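Side-chain contacts in integron cassette protein (Vibrio cholerae, PDB 3G1J), which is of unknown function, encoded by a mobile integron gene cassette and assigned to a family in the SH3 clan: residues V23-D28 against N33-D38; D38-L43 against S85-L90. All coordinates share one frame; numbering follows the deposited sequence.

In the fold
Both contacts lie within the small SH3-like beta domain; the function is unknown, and neither contact is tied here to a ligand or active site. Contact 1 closes the excursion between strand 19-22 and strand 39-48; contact 2 reaches from the start of strand 39-48 across to strand 87-89, with strand 19-22 between them in the sheet. Their centres are about 10 Å apart. D38 is common to both ranges, leading into strand 39-48, without making a contact across either. The contacts also touch directly: V23 N lies 2.7 Å from Y86 O, probably a hydrogen bond, and R24 CB packs against S85 O at 3.3 Å, joining the base of the excursion to the C-terminal segment.

Contact 1 (V23-D28 against N33-D38); sequences VRSFRD and NYERGD
F26 carries its ring between its own backbone N and carbonyl carbon (chi1 70°), while Y34 holds CG anti to its carbonyl carbon (chi1 -54°); from directly opposed positions on the two antiparallel strands the two rings meet on one side of the hairpin. The ring planes are only modestly tilted, but an offset puts their centroids 5.0 Å apart and leaves little face-to-face overlap. The tightest touch is F26 CE2 to Y34 CD2 at 3.4 Å, and Y34 CB sits over one face of the F26 ring in a CH-pi contact. I67 of strand 63-70 touches both side chains.

In the backbone, F26 and Y34 form a hydrogen-bonded pair: Y34 N gives its hydrogen to F26 O at 2.7 Å, and F26 N returns one to Y34 O. At the far end of the tyrosine, OH donates to D28 OD2, also at 2.7 Å, and reaches that oxygen from above the carboxylate plane. D28 is buried, and its other oxygen takes the backbone N of I32, so the carboxylate ties the ring end to the connecting turn.

The opposite side of the hairpin is more open. Here the R27 guanidinium lies with one face over N33 CB, 3.3 Å from its plane, while NH1 bonds to N31 O. A water joins N33 N to the same NH1, the latter bond being weak. Further along, S25 OG accepts R36 N at 2.9 Å, nearly straight at 170°, and the R36 CD methylene rests near V23 O. A type II turn from E35 to D38 follows, with G37 taking the positive phi. This irregular antiparallel hairpin between the first two main strands is consistent with the RT loop of SH3-like barrels.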
loop_
_atom_site.group_PDB
_atom_site.type_symbol
_atom_site.label_atom_id
_atom_site.label_comp_id
_atom_site.label_asym_id
_atom_site.label_seq_id
_atom_site.Cartn_x
_atom_site.Cartn_y
_atom_site.Cartn_z
ATOM N N VAL A 23 1.909 11.050 2.731
ATOM C CA VAL A 23 1.479 12.369 3.212
ATOM C C VAL A 23 0.706 12.358 4.532
ATOM O O VAL A 23 0.368 13.415 5.068
ATOM C CB VAL A 23 0.712 13.183 2.148
ATOM C CG1 VAL A 23 1.642 13.608 1.026
ATOM C CG2 VAL A 23 -0.477 12.410 1.617
ATOM N N ARG A 24 0.429 11.168 5.052
ATOM C CA ARG A 24 -0.007 11.047 6.436
ATOM C C ARG A 24 0.594 9.778 6.998
ATOM O O ARG A 24 0.447 8.706 6.399
ATOM C CB ARG A 24 -1.529 11.000 6.589
ATOM C CG ARG A 24 -1.958 11.104 8.064
ATOM C CD ARG A 24 -3.435 10.808 8.335
ATOM N NE ARG A 24 -4.320 11.560 7.459
ATOM C CZ ARG A 24 -5.611 11.755 7.697
ATOM N NH1 ARG A 24 -6.163 11.297 8.818
ATOM N NH2 ARG A 24 -6.341 12.432 6.818
ATOM N N SER A 25 1.285 9.888 8.126
ATOM C CA SER A 25 1.872 8.690 8.732
ATOM C C SER A 25 0.733 7.726 9.040
ATOM O O SER A 25 -0.365 8.148 9.401
ATOM C CB SER A 25 2.658 9.019 10.009
ATOM O OG SER A 25 3.712 9.940 9.765
ATOM N N PHE A 26 0.983 6.432 8.889
ATOM C CA PHE A 26 -0.032 5.445 9.216
ATOM C C PHE A 26 0.612 4.119 9.597
ATOM O O PHE A 26 1.775 3.856 9.255
ATOM C CB PHE A 26 -0.984 5.244 8.034
ATOM C CG PHE A 26 -0.348 4.552 6.850
ATOM C CD1 PHE A 26 0.252 5.284 5.839
ATOM C CD2 PHE A 26 -0.352 3.168 6.753
ATOM C CE1 PHE A 26 0.833 4.649 4.747
ATOM C CE2 PHE A 26 0.234 2.528 5.668
ATOM C CZ PHE A 26 0.826 3.275 4.664
ATOM N N ARG A 27 -0.155 3.295 10.310
ATOM C CA ARG A 27 0.294 1.968 10.722
ATOM C C ARG A 27 -0.543 0.938 10.001
ATOM O O ARG A 27 -1.764 1.086 9.886
ATOM C CB ARG A 27 0.140 1.776 12.237
ATOM C CG ARG A 27 0.973 2.731 13.066
ATOM C CD ARG A 27 1.260 2.212 14.479
ATOM N NE ARG A 27 2.283 3.050 15.102
ATOM C CZ ARG A 27 3.571 2.730 15.192
ATOM N NH1 ARG A 27 4.005 1.567 14.725
ATOM N NH2 ARG A 27 4.426 3.571 15.763
ATOM N N ASP A 28 0.105 -0.111 9.508
ATOM C CA ASP A 28 -0.627 -1.132 8.779
ATOM C C ASP A 28 -1.151 -2.234 9.700
ATOM O O ASP A 28 -1.068 -2.129 10.927
ATOM C CB ASP A 28 0.194 -1.670 7.588
ATOM C CG ASP A 28 1.352 -2.583 8.004
ATOM O OD1 ASP A 28 1.482 -2.970 9.191
ATOM O OD2 ASP A 28 2.141 -2.942 7.105
ATOM N N ASN A 33 4.615 1.154 11.156
ATOM C CA ASN A 33 4.391 2.568 10.853
ATOM C C ASN A 33 5.125 2.989 9.583
ATOM O O ASN A 33 6.290 2.649 9.390
ATOM C CB ASN A 33 4.825 3.441 12.039
ATOM C CG ASN A 33 4.402 4.900 11.883
ATOM O OD1 ASN A 33 5.242 5.797 11.857
ATOM N ND2 ASN A 33 3.097 5.138 11.768
ATOM N N TYR A 34 4.434 3.708 8.703
ATOM C CA TYR A 34 5.073 4.359 7.559
ATOM C C TYR A 34 4.999 5.852 7.813
ATOM O O TYR A 34 3.949 6.376 8.153
ATOM C CB TYR A 34 4.404 3.962 6.239
ATOM C CG TYR A 34 4.359 2.458 6.100
ATOM C CD1 TYR A 34 5.344 1.768 5.405
ATOM C CD2 TYR A 34 3.362 1.725 6.732
ATOM C CE1 TYR A 34 5.317 0.382 5.319
ATOM C CE2 TYR A 34 3.327 0.354 6.651
ATOM C CZ TYR A 34 4.300 -0.309 5.948
ATOM O OH TYR A 34 4.240 -1.683 5.876
ATOM N N GLU A 35 6.138 6.515 7.686
ATOM C CA GLU A 35 6.296 7.878 8.165
ATOM C C GLU A 35 6.070 8.908 7.068
ATOM O O GLU A 35 6.569 8.768 5.953
ATOM C CB GLU A 35 7.699 8.048 8.763
ATOM C CG GLU A 35 7.954 9.400 9.415
ATOM C CD GLU A 35 9.406 9.580 9.845
ATOM O OE1 GLU A 35 10.205 8.633 9.668
ATOM O OE2 GLU A 35 9.747 10.670 10.357
ATOM N N ARG A 36 5.312 9.953 7.391
ATOM C CA ARG A 36 5.155 11.070 6.472
ATOM C C ARG A 36 6.508 11.495 5.907
ATOM O O ARG A 36 7.495 11.625 6.647
ATOM C CB ARG A 36 4.483 12.260 7.175
ATOM C CG ARG A 36 4.308 13.471 6.263
ATOM C CD ARG A 36 3.314 14.500 6.817
ATOM N NE ARG A 36 3.809 15.200 8.003
ATOM C CZ ARG A 36 3.130 16.156 8.634
ATOM N NH1 ARG A 36 1.937 16.522 8.174
ATOM N NH2 ARG A 36 3.640 16.750 9.715
ATOM N N GLY A 37 6.556 11.715 4.599
ATOM C CA GLY A 37 7.795 12.096 3.943
ATOM C C GLY A 37 8.504 10.941 3.248
ATOM O O GLY A 37 9.329 11.148 2.355
ATOM N N ASP A 38 8.199 9.722 3.675
ATOM C CA ASP A 38 8.718 8.528 3.015
ATOM C C ASP A 38 8.314 8.512 1.552
ATOM O O ASP A 38 7.204 8.907 1.213
ATOM C CB ASP A 38 8.165 7.277 3.689
ATOM C CG ASP A 38 9.103 6.711 4.711
ATOM O OD1 ASP A 38 9.928 7.485 5.247
ATOM O OD2 ASP A 38 9.013 5.492 4.971
HETATM O O HOH W 1 6.524 0.625 13.359
#

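Contact 2 (D38-L43 against S85-L90); sequences DVMRFL and SYFCKL
Two strands on either side of strand 19-22 meet here through the interior of an SH3-like beta domain: the beginning of strand 39-48 and the C-terminal strand 87-89. M40 and F87 bridge the gap. Their CA atoms are 9.5 Å apart, too far for backbone pairing, and the junction is made by the ends of two long side chains. M40, present as selenomethionine, reaches across with its terminal methyl: CE lies 3.7 Å from F87 CE1 and 4.2 Å from F87 CZ. The methyl arrives at the rim of the phenyl ring, close to its plane. Selenium itself stays back, with M40 SE 5.6 Å from F87 CE1, so this is a methyl-to-ring-edge contact.

The M40 chain runs extended through CG to SE and then turns at the CG-SE bond (chi3 -70°), and that last bend brings CE up to the phenylalanine. Both residues are buried, and both lean on F58 of strand 53-60; the F58 and F87 rings meet with their planes only about 15° apart. The order 63-70, 53-60, 39-48, 19-22, 87-89 across the sheet matches the strand order of an SH3 barrel, in which the last strand pairs with the first. The ends of M40 and F87 meet across strand 19-22, which lies between their strands: backbone hydrogen bonds join M40 to Y20 of that strand, while L14 packs against the F87 side chain.

At the solvent-exposed end the two segments come nearest in backbone terms at V39 and L90, whose CA atoms are 8.3 Å apart. V39 CG1 approaches the carbonyl oxygen of L90 at 4.5 Å, a loose touch beside the last ordered residue of the chain.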
loop_
_atom_site.group_PDB
_atom_site.type_symbol
_atom_site.label_atom_id
_atom_site.label_comp_id
_atom_site.label_asym_id
_atom_site.label_seq_id
_atom_site.Cartn_x
_atom_site.Cartn_y
_atom_site.Cartn_z
ATOM N N ASP A 38 8.199 9.722 3.675
ATOM C CA ASP A 38 8.718 8.528 3.015
ATOM C C ASP A 38 8.314 8.512 1.552
ATOM O O ASP A 38 7.204 8.907 1.213
ATOM C CB ASP A 38 8.165 7.277 3.689
ATOM C CG ASP A 38 9.103 6.711 4.711
ATOM O OD1 ASP A 38 9.928 7.485 5.247
ATOM O OD2 ASP A 38 9.013 5.492 4.971
ATOM N N VAL A 39 9.207 8.034 0.690
ATOM C CA VAL A 39 8.898 7.889 -0.729
ATOM C C VAL A 39 9.144 6.454 -1.190
ATOM O O VAL A 39 10.187 5.876 -0.903
ATOM C CB VAL A 39 9.732 8.844 -1.581
ATOM C CG1 VAL A 39 9.457 8.610 -3.056
ATOM C CG2 VAL A 39 9.440 10.297 -1.194
HETATM N N MSE A 40 8.163 5.880 -1.880
HETATM C CA MSE A 40 8.214 4.476 -2.303
HETATM C C MSE A 40 7.640 4.331 -3.702
HETATM O O MSE A 40 6.720 5.059 -4.073
HETATM C CB MSE A 40 7.369 3.605 -1.360
HETATM C CG MSE A 40 7.628 3.825 0.110
HETATM SE SE MSE A 40 6.910 2.410 1.234
HETATM C CE MSE A 40 4.921 2.752 1.039
ATOM N N ARG A 41 8.144 3.367 -4.472
ATOM C CA ARG A 41 7.569 3.083 -5.790
ATOM C C ARG A 41 6.534 1.948 -5.719
ATOM O O ARG A 41 6.825 0.875 -5.185
ATOM C CB ARG A 41 8.670 2.743 -6.803
ATOM C CG ARG A 41 8.146 2.326 -8.178
ATOM C CD ARG A 41 9.236 2.356 -9.244
ATOM N NE ARG A 41 10.453 1.705 -8.778
ATOM C CZ ARG A 41 10.656 0.393 -8.816
ATOM N NH1 ARG A 41 9.722 -0.411 -9.302
ATOM N NH2 ARG A 41 11.796 -0.116 -8.367
ATOM N N PHE A 42 5.337 2.178 -6.249
ATOM C CA PHE A 42 4.304 1.135 -6.227
ATOM C C PHE A 42 4.643 -0.013 -7.181
ATOM O O PHE A 42 4.996 0.207 -8.340
ATOM C CB PHE A 42 2.922 1.710 -6.567
ATOM C CG PHE A 42 1.780 0.744 -6.363
ATOM C CD1 PHE A 42 1.586 0.124 -5.132
ATOM C CD2 PHE A 42 0.874 0.477 -7.388
ATOM C CE1 PHE A 42 0.516 -0.747 -4.933
ATOM C CE2 PHE A 42 -0.183 -0.397 -7.201
ATOM C CZ PHE A 42 -0.371 -1.010 -5.967
ATOM N N LEU A 43 4.521 -1.239 -6.691
ATOM C CA LEU A 43 4.775 -2.426 -7.502
ATOM C C LEU A 43 3.485 -3.123 -7.943
ATOM O O LEU A 43 3.443 -3.763 -8.994
ATOM C CB LEU A 43 5.634 -3.416 -6.714
ATOM C CG LEU A 43 6.945 -2.886 -6.140
ATOM C CD1 LEU A 43 7.642 -4.028 -5.430
ATOM C CD2 LEU A 43 7.834 -2.284 -7.232
ATOM N N SER A 85 -5.338 10.295 1.001
ATOM C CA SER A 85 -5.036 10.930 2.282
ATOM C C SER A 85 -3.650 10.501 2.757
ATOM O O SER A 85 -3.071 11.138 3.630
ATOM C CB SER A 85 -6.064 10.533 3.351
ATOM O OG SER A 85 -7.357 11.090 3.127
ATOM N N TYR A 86 -3.136 9.413 2.179
ATOM C CA TYR A 86 -1.932 8.745 2.672
ATOM C C TYR A 86 -0.778 8.769 1.682
ATOM O O TYR A 86 0.388 8.857 2.074
ATOM C CB TYR A 86 -2.269 7.299 3.105
ATOM C CG TYR A 86 -3.214 7.332 4.262
ATOM C CD1 TYR A 86 -2.733 7.504 5.549
ATOM C CD2 TYR A 86 -4.598 7.285 4.072
ATOM C CE1 TYR A 86 -3.583 7.606 6.624
ATOM C CE2 TYR A 86 -5.470 7.369 5.149
ATOM C CZ TYR A 86 -4.953 7.544 6.429
ATOM O OH TYR A 86 -5.777 7.627 7.525
ATOM N N PHE A 87 -1.113 8.718 0.398
ATOM C CA PHE A 87 -0.122 8.696 -0.657
ATOM C C PHE A 87 -0.368 9.810 -1.654
ATOM O O PHE A 87 -1.501 10.020 -2.105
ATOM C CB PHE A 87 -0.162 7.351 -1.385
ATOM C CG PHE A 87 0.220 6.186 -0.520
ATOM C CD1 PHE A 87 1.554 5.916 -0.265
ATOM C CD2 PHE A 87 -0.752 5.365 0.038
ATOM C CE1 PHE A 87 1.917 4.839 0.530
ATOM C CE2 PHE A 87 -0.395 4.280 0.840
ATOM C CZ PHE A 87 0.945 4.023 1.078
ATOM N N CYS A 88 0.701 10.513 -2.001
ATOM C CA CYS A 88 0.648 11.500 -3.067
ATOM C C CYS A 88 1.682 11.170 -4.145
ATOM O O CYS A 88 2.866 10.935 -3.854
ATOM C CB CYS A 88 0.862 12.907 -2.505
ATOM S SG CYS A 88 0.793 14.214 -3.760
ATOM N N LYS A 89 1.230 11.138 -5.394
ATOM C CA LYS A 89 2.129 10.854 -6.507
ATOM C C LYS A 89 3.299 11.847 -6.579
ATOM O O LYS A 89 3.144 13.031 -6.264
ATOM C CB LYS A 89 1.352 10.821 -7.826
ATOM C CG LYS A 89 2.034 10.018 -8.923
ATOM C CD LYS A 89 1.209 10.008 -10.202
ATOM C CE LYS A 89 1.420 11.281 -11.011
ATOM N NZ LYS A 89 2.800 11.359 -11.577
ATOM N N LEU A 90 4.460 11.349 -6.994
ATOM C CA LEU A 90 5.701 12.127 -7.063
ATOM C C LEU A 90 6.447 12.132 -5.733
ATOM O O LEU A 90 7.608 11.730 -5.669
ATOM C CB LEU A 90 5.454 13.559 -7.546
ATOM C CG LEU A 90 5.627 13.825 -9.044
ATOM C CD1 LEU A 90 5.110 12.654 -9.865
ATOM C CD2 LEU A 90 4.945 15.129 -9.448
#